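Local coordinates for folylpolyglutamate synthase/dihydrofolate synthase (Thermotoga maritima, PDB 1O5Z), which probably adds L-glutamate to dihydropteroate and to the growing polyglutamate tail of tetrahydrofolate, using ATP and magnesium, at residues A67-N72 with E274-A279; S71-S76 with E297-A302; I55-T60 with C172-T177; K63-N68 with A302-R307. All blocks are in the same frame, centred on the assembly; numbering follows the deposited sequence.

Contact 1: residues A67-N72 with E274-A279; sequences ANMVSN and ENAGVA
Met69 makes the largest contribution to this contact, laying its thioether over the backbone where Asn275 joins Ala276. Its CG stands anti to its own carbonyl carbon (chi1 -71°), and the chain runs extended from there. SD comes to rest 3.5 Å from Ala276 N, and about as close to Ala276 CA. The Met69 side chain crosses that of Asn275 at about a right angle, with CE 3.9 Å from Asn275 CB. At the root of the same side chain, Met69 CB meets Ala279 CB at 3.8 Å. That small methyl also receives Val70, whose CG2 touches Ala279 CB at 3.8 Å and lies 3.7 Å from Ala279 O. Ala276 and Ala279 face Met69 and Val70 here; the axes of the two short segments come within 8.9 Å, their N-to-C directions 51° apart.

One shell further out, Val70 and Ala67 rest on Val153 of strand 151-155. Asn275 reaches back to Ser65 and Val66, and also meets Val176. Along the first helix, Ala67 O takes both Ser71 N and the Ser71 hydroxyl, the latter from above the carbonyl plane with OG 2.9 Å from Ala67 O. Helix 63-77 starts within the last residues of the phosphate-binding loop, and helix 271-286 packs beside it on the same face of the central sheet, a layering that belongs to the P-loop NTPase-like middle domain of the Mur ligase family.

Contact 2: residues S71-S76 with E297-A302; sequences SNILVS and EGLKNA
Asn72 enters the groove beside Gly298, and its side chain can be followed outward atom by atom. CB sits 3.4 Å from Gly298 O. Beyond the branch, ND2 leans over the backbone of Ala302, 3.7 Å from its CA, while OD1 faces Asn301 CB and accepts from a water. That water makes three bonds: it donates to Asn72 OD1 and Asn72 O, and accepts from Asn301 ND2, 2.7 Å from the water oxygen. The amide planes of the two asparagines are turned 76° apart.

One turn on, Ser76 OG donates to Asn72 O, which Ser76 N reaches from the opposite face. The end of Glu297 comes over to Ser76, OE2 3.0 Å from Ser76 OG and Glu297 CG close to the same oxygen. An alanine in place of Glu297 would probably leave the Ser76 hydroxymethyl group without the carboxylate and methylene that cover it.

Gly298 lets the helices close in: its CA lies 3.9 Å from Ile73 CA, and a CB there would collide with Ile73. On the apolar flank Ile73 CD1 meets Leu299 CD2 at 4.0 Å. Since one water satisfies Asn72 O, Asn72 OD1 and Asn301 ND2 together, these amides are joined through solvent, the hydrocarbon flank directly.

Contact 3: residues I55-T60 with C172-T177; sequences IHIGGT and CSTIVT
Ile57 and Thr174 share a torsion near -60° (chi1 -59° in both), which puts Ile57 CG1 and Thr174 OG1 each anti to its own carbonyl carbon. The two side chains then lie side by side and point the same way, Ile57 CG1 4.0 Å from Thr174 CB. Ile57's other branch, CG2, stands anti to the backbone N and meets Val176 CG2 at 3.9 Å; that valine methyl also presses on Gly58 O. The hydroxyl of Thr174 has its partner in Thr282 of helix 271-286.

Beneath these side chains runs a parallel ladder. His56 N bonds Cys172 O, and Thr174 N bonds His56 O in return. Next, Gly58 N bonds Thr174 O at 2.7 Å, and Val176 N bonds Gly58 O, the last being nearly straight at 174°. Strand 53-58 lies between 151-155 and 173-175 in the central sheet and runs straight into the P-loop, whose sequence here is GGTNGKGS, so the ladder probably helps to hold the start of that loop.

The other face carries His56, Ser173 and Ile175; the His56 ring leads away to Thr165, while Ser173 OG finds Ile200 O. Past the strand, Gly59 comes so near that a CB would strike the N atoms of Val176 and Thr177. Its CA is 3.0 Å from Thr177 O, which also accepts Thr60 N at 2.9 Å from well above the carbonyl plane. Thr177 OG1, held between its own N and carbonyl carbon, turns to Asp179 and to Asn61 N.

Contact 4: residues K63-N68 with A302-R307; sequences KGSVAN and AKNLGR. With SO4 (sulfate ion), chain C; SO4 (sulfate ion), chain B.
The flat amide of Asn68 takes Lys303 N from above its plane: the donor is 2.8 Å from Asn68 OD1, about 40° out of that plane. Lys303 O lies over that same face, 3.3 Å from Asn68 CG, while Asn72 ND2 bonds OD1 weakly from the opposite face, and Ala302 CB packs against OD1. At the amide's other end, ND2 bonds the hydroxyl of Tyr85. A leucine in place of Asn68 would probably leave Lys303 N and the Tyr85 hydroxyl without these mates, and the segment after helix 292-301 freer to shift.

The second amide, Asn304, has its CG anti to the backbone N (chi1 -161°). Its ND2 is 2.8 Å from Ser65 OG and donates almost straight to O2 of the chain C sulfate, with a weak second bond to O4. The guanidinium of Arg307 has sulfate O4 over one face, and its NH1 comes within 2.8 Å of sulfate O1.

From the helix side Gly64 N bonds O3 of the chain C sulfate at 2.7 Å, and Ser65 N bonds O4 of the same ion at 3.0 Å; a CB on Gly64 would strike that O3. Lys63 NZ bonds Gly59 O and, weakly, the chain B sulfate. An anion gripped by the first N-H groups of the P-loop helix is consistent with a site where a nucleotide phosphate would sit, its charge probably eased by the helix end.

Overall arrangement
Helix 63-77 ties the set together. It forms one side of contacts 1, 2 and 4, and strand 53-58 of contact 3 leads into it through the P-loop. Contact 1 lies centrally, its centre about 8 Å from those of contacts 2 and 4 and about 10 Å from that of contact 3. Ala302 links the ends of contacts 2 and 4, and its CB touches Met69 CG of contact 1 at 3.6 Å. The sulfate ions, probably from the crystallisation liquor, are consistent with a nucleotide phosphate site beside contact 4; by nearest atoms the Asn275 side chain is about 5 Å from the chain C sulfate and that of Thr60 about 4 Å from the chain B sulfate.

Contact 1: residues A67-N72 with E274-A279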
loop_
_atom_site.group_PDB
_atom_site.type_symbol
_atom_site.label_atom_id
_atom_site.label_comp_id
_atom_site.label_asym_id
_atom_site.label_seq_id
_atom_site.Cartn_x
_atom_site.Cartn_y
_atom_site.Cartn_z
ATOM N N ALA A 67 5.638 -1.597 5.280
ATOM C CA ALA A 67 6.462 -0.396 5.030
ATOM C C ALA A 67 6.048 0.776 5.908
ATOM O O ALA A 67 6.873 1.446 6.505
ATOM C CB ALA A 67 6.382 0.020 3.541
ATOM N N ASN A 68 4.748 1.049 5.918
ATOM C CA ASN A 68 4.180 2.142 6.688
ATOM C C ASN A 68 4.505 2.014 8.166
ATOM O O ASN A 68 4.886 2.974 8.795
ATOM C CB ASN A 68 2.668 2.210 6.519
ATOM C CG ASN A 68 2.095 3.460 7.095
ATOM O OD1 ASN A 68 1.535 3.446 8.203
ATOM N ND2 ASN A 68 2.260 4.583 6.367
ATOM N N MET A 69 4.325 0.813 8.695
ATOM C CA MET A 69 4.637 0.538 10.092
ATOM C C MET A 69 6.136 0.767 10.409
ATOM O O MET A 69 6.512 1.404 11.413
ATOM C CB MET A 69 4.252 -0.888 10.396
ATOM C CG MET A 69 2.751 -1.119 10.442
ATOM S SD MET A 69 2.395 -2.893 10.665
ATOM C CE MET A 69 0.618 -2.971 10.509
ATOM N N VAL A 70 6.987 0.255 9.527
ATOM C CA VAL A 70 8.405 0.469 9.645
ATOM C C VAL A 70 8.745 1.952 9.601
ATOM O O VAL A 70 9.490 2.420 10.446
ATOM C CB VAL A 70 9.182 -0.362 8.602
ATOM C CG1 VAL A 70 10.601 0.008 8.590
ATOM C CG2 VAL A 70 9.093 -1.826 8.958
ATOM N N SER A 71 8.203 2.693 8.636
ATOM C CA SER A 71 8.501 4.131 8.552
ATOM C C SER A 71 8.028 4.813 9.768
ATOM O O SER A 71 8.697 5.632 10.259
ATOM C CB SER A 71 7.820 4.845 7.370
ATOM O OG SER A 71 8.048 4.087 6.196
ATOM N N ASN A 72 6.791 4.559 10.154
ATOM C CA ASN A 72 6.202 5.220 11.296
ATOM C C ASN A 72 6.969 5.025 12.579
ATOM O O ASN A 72 7.136 5.978 13.336
ATOM C CB ASN A 72 4.729 4.845 11.436
ATOM C CG ASN A 72 3.868 5.827 10.685
ATOM O OD1 ASN A 72 3.914 7.027 11.002
ATOM N ND2 ASN A 72 3.172 5.378 9.654
ATOM N N GLU A 274 -0.244 -9.439 12.179
ATOM C CA GLU A 274 0.882 -10.159 11.610
ATOM C C GLU A 274 1.822 -9.242 10.843
ATOM O O GLU A 274 3.024 -9.421 10.867
ATOM C CB GLU A 274 0.395 -11.324 10.743
ATOM C CG GLU A 274 -0.178 -12.434 11.597
ATOM C CD GLU A 274 -0.096 -13.797 10.960
ATOM O OE1 GLU A 274 0.257 -13.912 9.775
ATOM O OE2 GLU A 274 -0.393 -14.777 11.657
ATOM N N ASN A 275 1.286 -8.264 10.144
ATOM C CA ASN A 275 2.135 -7.335 9.434
ATOM C C ASN A 275 2.984 -6.603 10.454
ATOM O O ASN A 275 4.125 -6.322 10.225
ATOM C CB ASN A 275 1.279 -6.340 8.651
ATOM C CG ASN A 275 0.618 -6.964 7.405
ATOM O OD1 ASN A 275 -0.320 -6.411 6.838
ATOM N ND2 ASN A 275 1.087 -8.097 7.002
ATOM N N ALA A 276 2.385 -6.249 11.578
ATOM C CA ALA A 276 3.117 -5.622 12.697
ATOM C C ALA A 276 4.285 -6.497 13.220
ATOM O O ALA A 276 5.385 -6.003 13.352
ATOM C CB ALA A 276 2.163 -5.251 13.838
ATOM N N GLY A 277 4.070 -7.787 13.436
ATOM C CA GLY A 277 5.191 -8.694 13.750
ATOM C C GLY A 277 6.277 -8.657 12.673
ATOM O O GLY A 277 7.451 -8.629 12.937
ATOM N N VAL A 278 5.868 -8.711 11.434
ATOM C CA VAL A 278 6.834 -8.647 10.334
ATOM C C VAL A 278 7.635 -7.354 10.375
ATOM O O VAL A 278 8.839 -7.380 10.161
ATOM C CB VAL A 278 6.151 -8.789 8.938
ATOM C CG1 VAL A 278 7.181 -8.640 7.821
ATOM C CG2 VAL A 278 5.474 -10.099 8.824
ATOM N N ALA A 279 6.954 -6.229 10.609
ATOM C CA ALA A 279 7.593 -4.911 10.708
ATOM C C ALA A 279 8.639 -4.853 11.848
ATOM O O ALA A 279 9.722 -4.264 11.697
ATOM C CB ALA A 279 6.535 -3.851 10.899
#

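Contact 2: residues S71-S76 with E297-A302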
loop_
_atom_site.group_PDB
_atom_site.type_symbol
_atom_site.label_atom_id
_atom_site.label_comp_id
_atom_site.label_asym_id
_atom_site.label_seq_id
_atom_site.Cartn_x
_atom_site.Cartn_y
_atom_site.Cartn_z
ATOM N N SER A 71 8.203 2.693 8.636
ATOM C CA SER A 71 8.501 4.131 8.552
ATOM C C SER A 71 8.028 4.813 9.768
ATOM O O SER A 71 8.697 5.632 10.259
ATOM C CB SER A 71 7.820 4.845 7.370
ATOM O OG SER A 71 8.048 4.087 6.196
ATOM N N ASN A 72 6.791 4.559 10.154
ATOM C CA ASN A 72 6.202 5.220 11.296
ATOM C C ASN A 72 6.969 5.025 12.579
ATOM O O ASN A 72 7.136 5.978 13.336
ATOM C CB ASN A 72 4.729 4.845 11.436
ATOM C CG ASN A 72 3.868 5.827 10.685
ATOM O OD1 ASN A 72 3.914 7.027 11.002
ATOM N ND2 ASN A 72 3.172 5.378 9.654
ATOM N N ILE A 73 7.508 3.832 12.778
ATOM C CA ILE A 73 8.277 3.564 13.985
ATOM C C ILE A 73 9.612 4.351 13.988
ATOM O O ILE A 73 10.017 4.930 15.000
ATOM C CB ILE A 73 8.539 2.069 14.131
ATOM C CG1 ILE A 73 7.232 1.340 14.460
ATOM C CG2 ILE A 73 9.593 1.800 15.248
ATOM C CD1 ILE A 73 7.360 -0.186 14.361
ATOM N N LEU A 74 10.281 4.358 12.832
ATOM C CA LEU A 74 11.529 5.075 12.706
ATOM C C LEU A 74 11.344 6.561 12.765
ATOM O O LEU A 74 12.167 7.260 13.344
ATOM C CB LEU A 74 12.186 4.728 11.386
ATOM C CG LEU A 74 12.684 3.285 11.218
ATOM C CD1 LEU A 74 12.972 3.050 9.740
ATOM C CD2 LEU A 74 13.940 3.036 12.032
ATOM N N VAL A 75 10.261 7.052 12.180
ATOM C CA VAL A 75 9.913 8.482 12.324
ATOM C C VAL A 75 9.690 8.851 13.808
ATOM O O VAL A 75 10.194 9.851 14.247
ATOM C CB VAL A 75 8.708 8.885 11.463
ATOM C CG1 VAL A 75 8.123 10.267 11.909
ATOM C CG2 VAL A 75 9.138 8.928 10.006
ATOM N N SER A 76 8.978 8.008 14.566
ATOM C CA SER A 76 8.814 8.233 16.004
ATOM C C SER A 76 10.137 8.200 16.704
ATOM O O SER A 76 10.276 8.917 17.673
ATOM C CB SER A 76 7.923 7.215 16.713
ATOM O OG SER A 76 6.750 7.034 15.991
ATOM N N GLU A 297 4.376 3.857 19.500
ATOM C CA GLU A 297 3.736 5.023 18.915
ATOM C C GLU A 297 3.621 4.853 17.413
ATOM O O GLU A 297 2.595 5.157 16.859
ATOM C CB GLU A 297 4.474 6.319 19.261
ATOM C CG GLU A 297 4.112 7.509 18.365
ATOM C CD GLU A 297 4.909 8.767 18.698
ATOM O OE1 GLU A 297 4.617 9.308 19.775
ATOM O OE2 GLU A 297 5.806 9.195 17.890
ATOM N N GLY A 298 4.670 4.354 16.790
ATOM C CA GLY A 298 4.696 4.096 15.347
ATOM C C GLY A 298 3.616 3.131 14.916
ATOM O O GLY A 298 2.910 3.409 13.938
ATOM N N LEU A 299 3.443 2.036 15.677
ATOM C CA LEU A 299 2.315 1.088 15.468
ATOM C C LEU A 299 0.925 1.692 15.684
ATOM O O LEU A 299 -0.010 1.402 14.954
ATOM C CB LEU A 299 2.453 -0.125 16.383
ATOM C CG LEU A 299 3.632 -1.052 16.095
ATOM C CD1 LEU A 299 3.649 -2.150 17.073
ATOM C CD2 LEU A 299 3.602 -1.605 14.688
ATOM N N LYS A 300 0.791 2.526 16.694
ATOM C CA LYS A 300 -0.441 3.286 16.889
ATOM C C LYS A 300 -0.751 4.237 15.722
ATOM O O LYS A 300 -1.910 4.535 15.446
ATOM C CB LYS A 300 -0.365 4.090 18.192
ATOM C CG LYS A 300 -1.582 3.905 19.013
ATOM C CD LYS A 300 -1.425 4.296 20.473
ATOM C CE LYS A 300 -2.803 3.958 21.232
ATOM N NZ LYS A 300 -2.720 3.623 22.751
ATOM N N ASN A 301 0.305 4.735 15.076
ATOM C CA ASN A 301 0.231 5.786 14.030
ATOM C C ASN A 301 0.104 5.245 12.622
ATOM O O ASN A 301 -0.375 5.940 11.746
ATOM C CB ASN A 301 1.489 6.654 14.044
ATOM C CG ASN A 301 1.542 7.649 15.181
ATOM O OD1 ASN A 301 0.596 7.862 15.924
ATOM N ND2 ASN A 301 2.684 8.283 15.303
ATOM N N ALA A 302 0.566 4.018 12.411
ATOM C CA ALA A 302 0.431 3.349 11.118
ATOM C C ALA A 302 -1.007 3.334 10.561
ATOM O O ALA A 302 -1.990 3.076 11.286
ATOM C CB ALA A 302 0.943 1.928 11.190
HETATM O O HOH W 1 4.812 7.770 13.652
#

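Contact 3: residues I55-T60 with C172-T177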
loop_
_atom_site.group_PDB
_atom_site.type_symbol
_atom_site.label_atom_id
_atom_site.label_comp_id
_atom_site.label_asym_id
_atom_site.label_seq_id
_atom_site.Cartn_x
_atom_site.Cartn_y
_atom_site.Cartn_z
ATOM N N ILE A 55 15.574 0.249 3.580
ATOM C CA ILE A 55 14.858 -0.980 3.979
ATOM C C ILE A 55 13.900 -1.295 2.868
ATOM O O ILE A 55 13.268 -0.411 2.330
ATOM C CB ILE A 55 14.129 -0.815 5.319
ATOM C CG1 ILE A 55 15.148 -0.602 6.413
ATOM C CG2 ILE A 55 13.251 -2.043 5.637
ATOM C CD1 ILE A 55 14.500 -0.087 7.709
ATOM N N HIS A 56 13.850 -2.566 2.499
ATOM C CA HIS A 56 13.211 -2.952 1.262
ATOM C C HIS A 56 12.127 -3.960 1.529
ATOM O O HIS A 56 12.430 -5.008 2.067
ATOM C CB HIS A 56 14.230 -3.533 0.280
ATOM C CG HIS A 56 13.756 -3.518 -1.132
ATOM N ND1 HIS A 56 14.368 -4.246 -2.127
ATOM C CD2 HIS A 56 12.745 -2.840 -1.726
ATOM C CE1 HIS A 56 13.738 -4.025 -3.268
ATOM N NE2 HIS A 56 12.736 -3.196 -3.049
ATOM N N ILE A 57 10.882 -3.625 1.152
ATOM C CA ILE A 57 9.711 -4.429 1.510
ATOM C C ILE A 57 8.849 -4.854 0.338
ATOM O O ILE A 57 8.184 -4.030 -0.280
ATOM C CB ILE A 57 8.845 -3.693 2.579
ATOM C CG1 ILE A 57 9.690 -3.426 3.848
ATOM C CG2 ILE A 57 7.640 -4.559 2.992
ATOM C CD1 ILE A 57 9.463 -2.209 4.381
ATOM N N GLY A 58 8.815 -6.163 0.097
ATOM C CA GLY A 58 7.954 -6.750 -0.910
ATOM C C GLY A 58 6.970 -7.751 -0.354
ATOM O O GLY A 58 6.820 -7.926 0.850
ATOM N N GLY A 59 6.285 -8.422 -1.242
ATOM C CA GLY A 59 5.293 -9.387 -0.851
ATOM C C GLY A 59 3.998 -9.110 -1.572
ATOM O O GLY A 59 3.714 -7.995 -1.940
ATOM N N THR A 60 3.208 -10.138 -1.773
ATOM C CA THR A 60 1.923 -9.987 -2.438
ATOM C C THR A 60 0.923 -9.087 -1.665
ATOM O O THR A 60 0.265 -8.196 -2.234
ATOM C CB THR A 60 1.366 -11.381 -2.671
ATOM O OG1 THR A 60 2.323 -12.132 -3.435
ATOM C CG2 THR A 60 0.125 -11.330 -3.554
ATOM N N CYS A 172 17.805 -4.600 5.415
ATOM C CA CYS A 172 16.961 -5.753 5.543
ATOM C C CYS A 172 16.047 -5.767 4.347
ATOM O O CYS A 172 15.646 -4.720 3.858
ATOM C CB CYS A 172 16.105 -5.635 6.803
ATOM S SG CYS A 172 15.221 -7.160 7.211
ATOM N N SER A 173 15.754 -6.973 3.872
ATOM C CA SER A 173 14.796 -7.240 2.789
ATOM C C SER A 173 13.685 -8.060 3.422
ATOM O O SER A 173 13.938 -9.041 4.140
ATOM C CB SER A 173 15.440 -8.062 1.676
ATOM O OG SER A 173 16.619 -7.431 1.208
ATOM N N THR A 174 12.461 -7.625 3.177
ATOM C CA THR A 174 11.277 -8.262 3.727
ATOM C C THR A 174 10.387 -8.739 2.607
ATOM O O THR A 174 10.117 -7.987 1.653
ATOM C CB THR A 174 10.555 -7.239 4.595
ATOM O OG1 THR A 174 11.464 -6.810 5.624
ATOM C CG2 THR A 174 9.300 -7.854 5.338
ATOM N N ILE A 175 9.979 -9.998 2.682
ATOM C CA ILE A 175 8.936 -10.494 1.800
ATOM C C ILE A 175 7.741 -10.893 2.655
ATOM O O ILE A 175 7.721 -11.962 3.292
ATOM C CB ILE A 175 9.448 -11.647 0.942
ATOM C CG1 ILE A 175 10.616 -11.144 0.062
ATOM C CG2 ILE A 175 8.304 -12.170 0.045
ATOM C CD1 ILE A 175 11.409 -12.224 -0.648
ATOM N N VAL A 176 6.758 -10.006 2.722
ATOM C CA VAL A 176 5.726 -10.162 3.732
ATOM C C VAL A 176 4.983 -11.481 3.494
ATOM O O VAL A 176 4.903 -12.330 4.392
ATOM C CB VAL A 176 4.730 -8.977 3.766
ATOM C CG1 VAL A 176 3.731 -9.178 4.948
ATOM C CG2 VAL A 176 5.437 -7.632 3.880
ATOM N N THR A 177 4.452 -11.630 2.268
ATOM C CA THR A 177 3.838 -12.859 1.788
ATOM C C THR A 177 4.149 -13.158 0.330
ATOM O O THR A 177 4.573 -12.300 -0.426
ATOM C CB THR A 177 2.258 -12.865 1.943
ATOM O OG1 THR A 177 1.592 -11.886 1.077
ATOM C CG2 THR A 177 1.852 -12.557 3.411
#

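Contact 4: residues K63-N68 with A302-R307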
loop_
_atom_site.group_PDB
_atom_site.type_symbol
_atom_site.label_atom_id
_atom_site.label_comp_id
_atom_site.label_asym_id
_atom_site.label_seq_id
_atom_site.Cartn_x
_atom_site.Cartn_y
_atom_site.Cartn_z
ATOM N N LYS A 63 2.701 -5.452 2.034
ATOM C CA LYS A 63 3.956 -4.735 1.904
ATOM C C LYS A 63 3.784 -3.238 2.202
ATOM O O LYS A 63 4.664 -2.624 2.812
ATOM C CB LYS A 63 4.699 -5.005 0.576
ATOM C CG LYS A 63 3.894 -4.939 -0.667
ATOM C CD LYS A 63 4.782 -4.803 -1.904
ATOM C CE LYS A 63 3.882 -4.680 -3.174
ATOM N NZ LYS A 63 2.719 -5.623 -3.174
ATOM N N GLY A 64 2.676 -2.655 1.760
ATOM C CA GLY A 64 2.353 -1.291 2.066
ATOM C C GLY A 64 2.190 -1.082 3.546
ATOM O O GLY A 64 2.719 -0.111 4.064
ATOM N N SER A 65 1.430 -1.937 4.229
ATOM C CA SER A 65 1.246 -1.845 5.714
ATOM C C SER A 65 2.552 -2.004 6.440
ATOM O O SER A 65 2.827 -1.269 7.398
ATOM C CB SER A 65 0.394 -2.968 6.282
ATOM O OG SER A 65 -0.943 -2.932 5.871
ATOM N N VAL A 66 3.336 -3.021 6.055
ATOM C CA VAL A 66 4.616 -3.274 6.743
ATOM C C VAL A 66 5.564 -2.098 6.510
ATOM O O VAL A 66 6.199 -1.625 7.457
ATOM C CB VAL A 66 5.275 -4.595 6.325
ATOM C CG1 VAL A 66 6.713 -4.649 6.821
ATOM C CG2 VAL A 66 4.464 -5.808 6.878
ATOM N N ALA A 67 5.638 -1.597 5.280
ATOM C CA ALA A 67 6.462 -0.396 5.030
ATOM C C ALA A 67 6.048 0.776 5.908
ATOM O O ALA A 67 6.873 1.446 6.505
ATOM C CB ALA A 67 6.382 0.020 3.541
ATOM N N ASN A 68 4.748 1.049 5.918
ATOM C CA ASN A 68 4.180 2.142 6.688
ATOM C C ASN A 68 4.505 2.014 8.166
ATOM O O ASN A 68 4.886 2.974 8.795
ATOM C CB ASN A 68 2.668 2.210 6.519
ATOM C CG ASN A 68 2.095 3.460 7.095
ATOM O OD1 ASN A 68 1.535 3.446 8.203
ATOM N ND2 ASN A 68 2.260 4.583 6.367
ATOM N N ALA A 302 0.566 4.018 12.411
ATOM C CA ALA A 302 0.431 3.349 11.118
ATOM C C ALA A 302 -1.007 3.334 10.561
ATOM O O ALA A 302 -1.990 3.076 11.286
ATOM C CB ALA A 302 0.943 1.928 11.190
ATOM N N LYS A 303 -1.083 3.548 9.255
ATOM C CA LYS A 303 -2.337 3.648 8.553
ATOM C C LYS A 303 -2.134 3.098 7.150
ATOM O O LYS A 303 -1.180 3.487 6.489
ATOM C CB LYS A 303 -2.719 5.106 8.454
ATOM C CG LYS A 303 -4.107 5.310 7.813
ATOM C CD LYS A 303 -4.616 6.761 7.975
ATOM C CE LYS A 303 -5.294 6.999 9.379
ATOM N NZ LYS A 303 -4.851 8.319 9.978
ATOM N N ASN A 304 -3.007 2.194 6.703
ATOM C CA ASN A 304 -2.985 1.718 5.347
ATOM C C ASN A 304 -4.240 2.167 4.667
ATOM O O ASN A 304 -5.330 1.660 4.935
ATOM C CB ASN A 304 -2.863 0.191 5.306
ATOM C CG ASN A 304 -2.377 -0.325 3.928
ATOM O OD1 ASN A 304 -2.144 0.461 3.000
ATOM N ND2 ASN A 304 -2.247 -1.635 3.799
ATOM N N LEU A 305 -4.105 3.132 3.774
ATOM C CA LEU A 305 -5.285 3.843 3.283
ATOM C C LEU A 305 -6.175 2.936 2.436
ATOM O O LEU A 305 -5.693 2.210 1.559
ATOM C CB LEU A 305 -4.904 5.093 2.484
ATOM C CG LEU A 305 -3.905 6.099 3.051
ATOM C CD1 LEU A 305 -3.639 7.121 1.983
ATOM C CD2 LEU A 305 -4.342 6.734 4.350
ATOM N N GLY A 306 -7.471 2.980 2.725
ATOM C CA GLY A 306 -8.463 2.235 1.980
ATOM C C GLY A 306 -8.353 0.737 2.133
ATOM O O GLY A 306 -8.947 0.006 1.372
ATOM N N ARG A 307 -7.602 0.289 3.130
ATOM C CA ARG A 307 -7.405 -1.091 3.348
ATOM C C ARG A 307 -8.053 -1.389 4.685
ATOM O O ARG A 307 -7.411 -1.396 5.717
ATOM C CB ARG A 307 -5.911 -1.361 3.366
ATOM C CG ARG A 307 -5.197 -1.049 1.994
ATOM C CD ARG A 307 -5.065 -2.238 1.042
ATOM N NE ARG A 307 -5.418 -3.425 1.795
ATOM C CZ ARG A 307 -4.892 -4.626 1.645
ATOM N NH1 ARG A 307 -3.986 -4.884 0.710
ATOM N NH2 ARG A 307 -5.308 -5.605 2.433
HETATM S S SO4 C . -0.799 -3.789 1.376
HETATM O O1 SO4 C . -1.255 -5.105 0.950
HETATM O O2 SO4 C . -1.758 -2.732 1.151
HETATM O O3 SO4 C . 0.392 -3.556 0.551
HETATM O O4 SO4 C . -0.520 -3.754 2.816
HETATM S S SO4 B . 3.266 -8.049 -6.180
HETATM O O1 SO4 B . 2.934 -6.638 -6.394
HETATM O O2 SO4 B . 2.058 -8.774 -5.803
HETATM O O3 SO4 B . 4.282 -8.084 -5.121
HETATM O O4 SO4 B . 3.867 -8.646 -7.364
#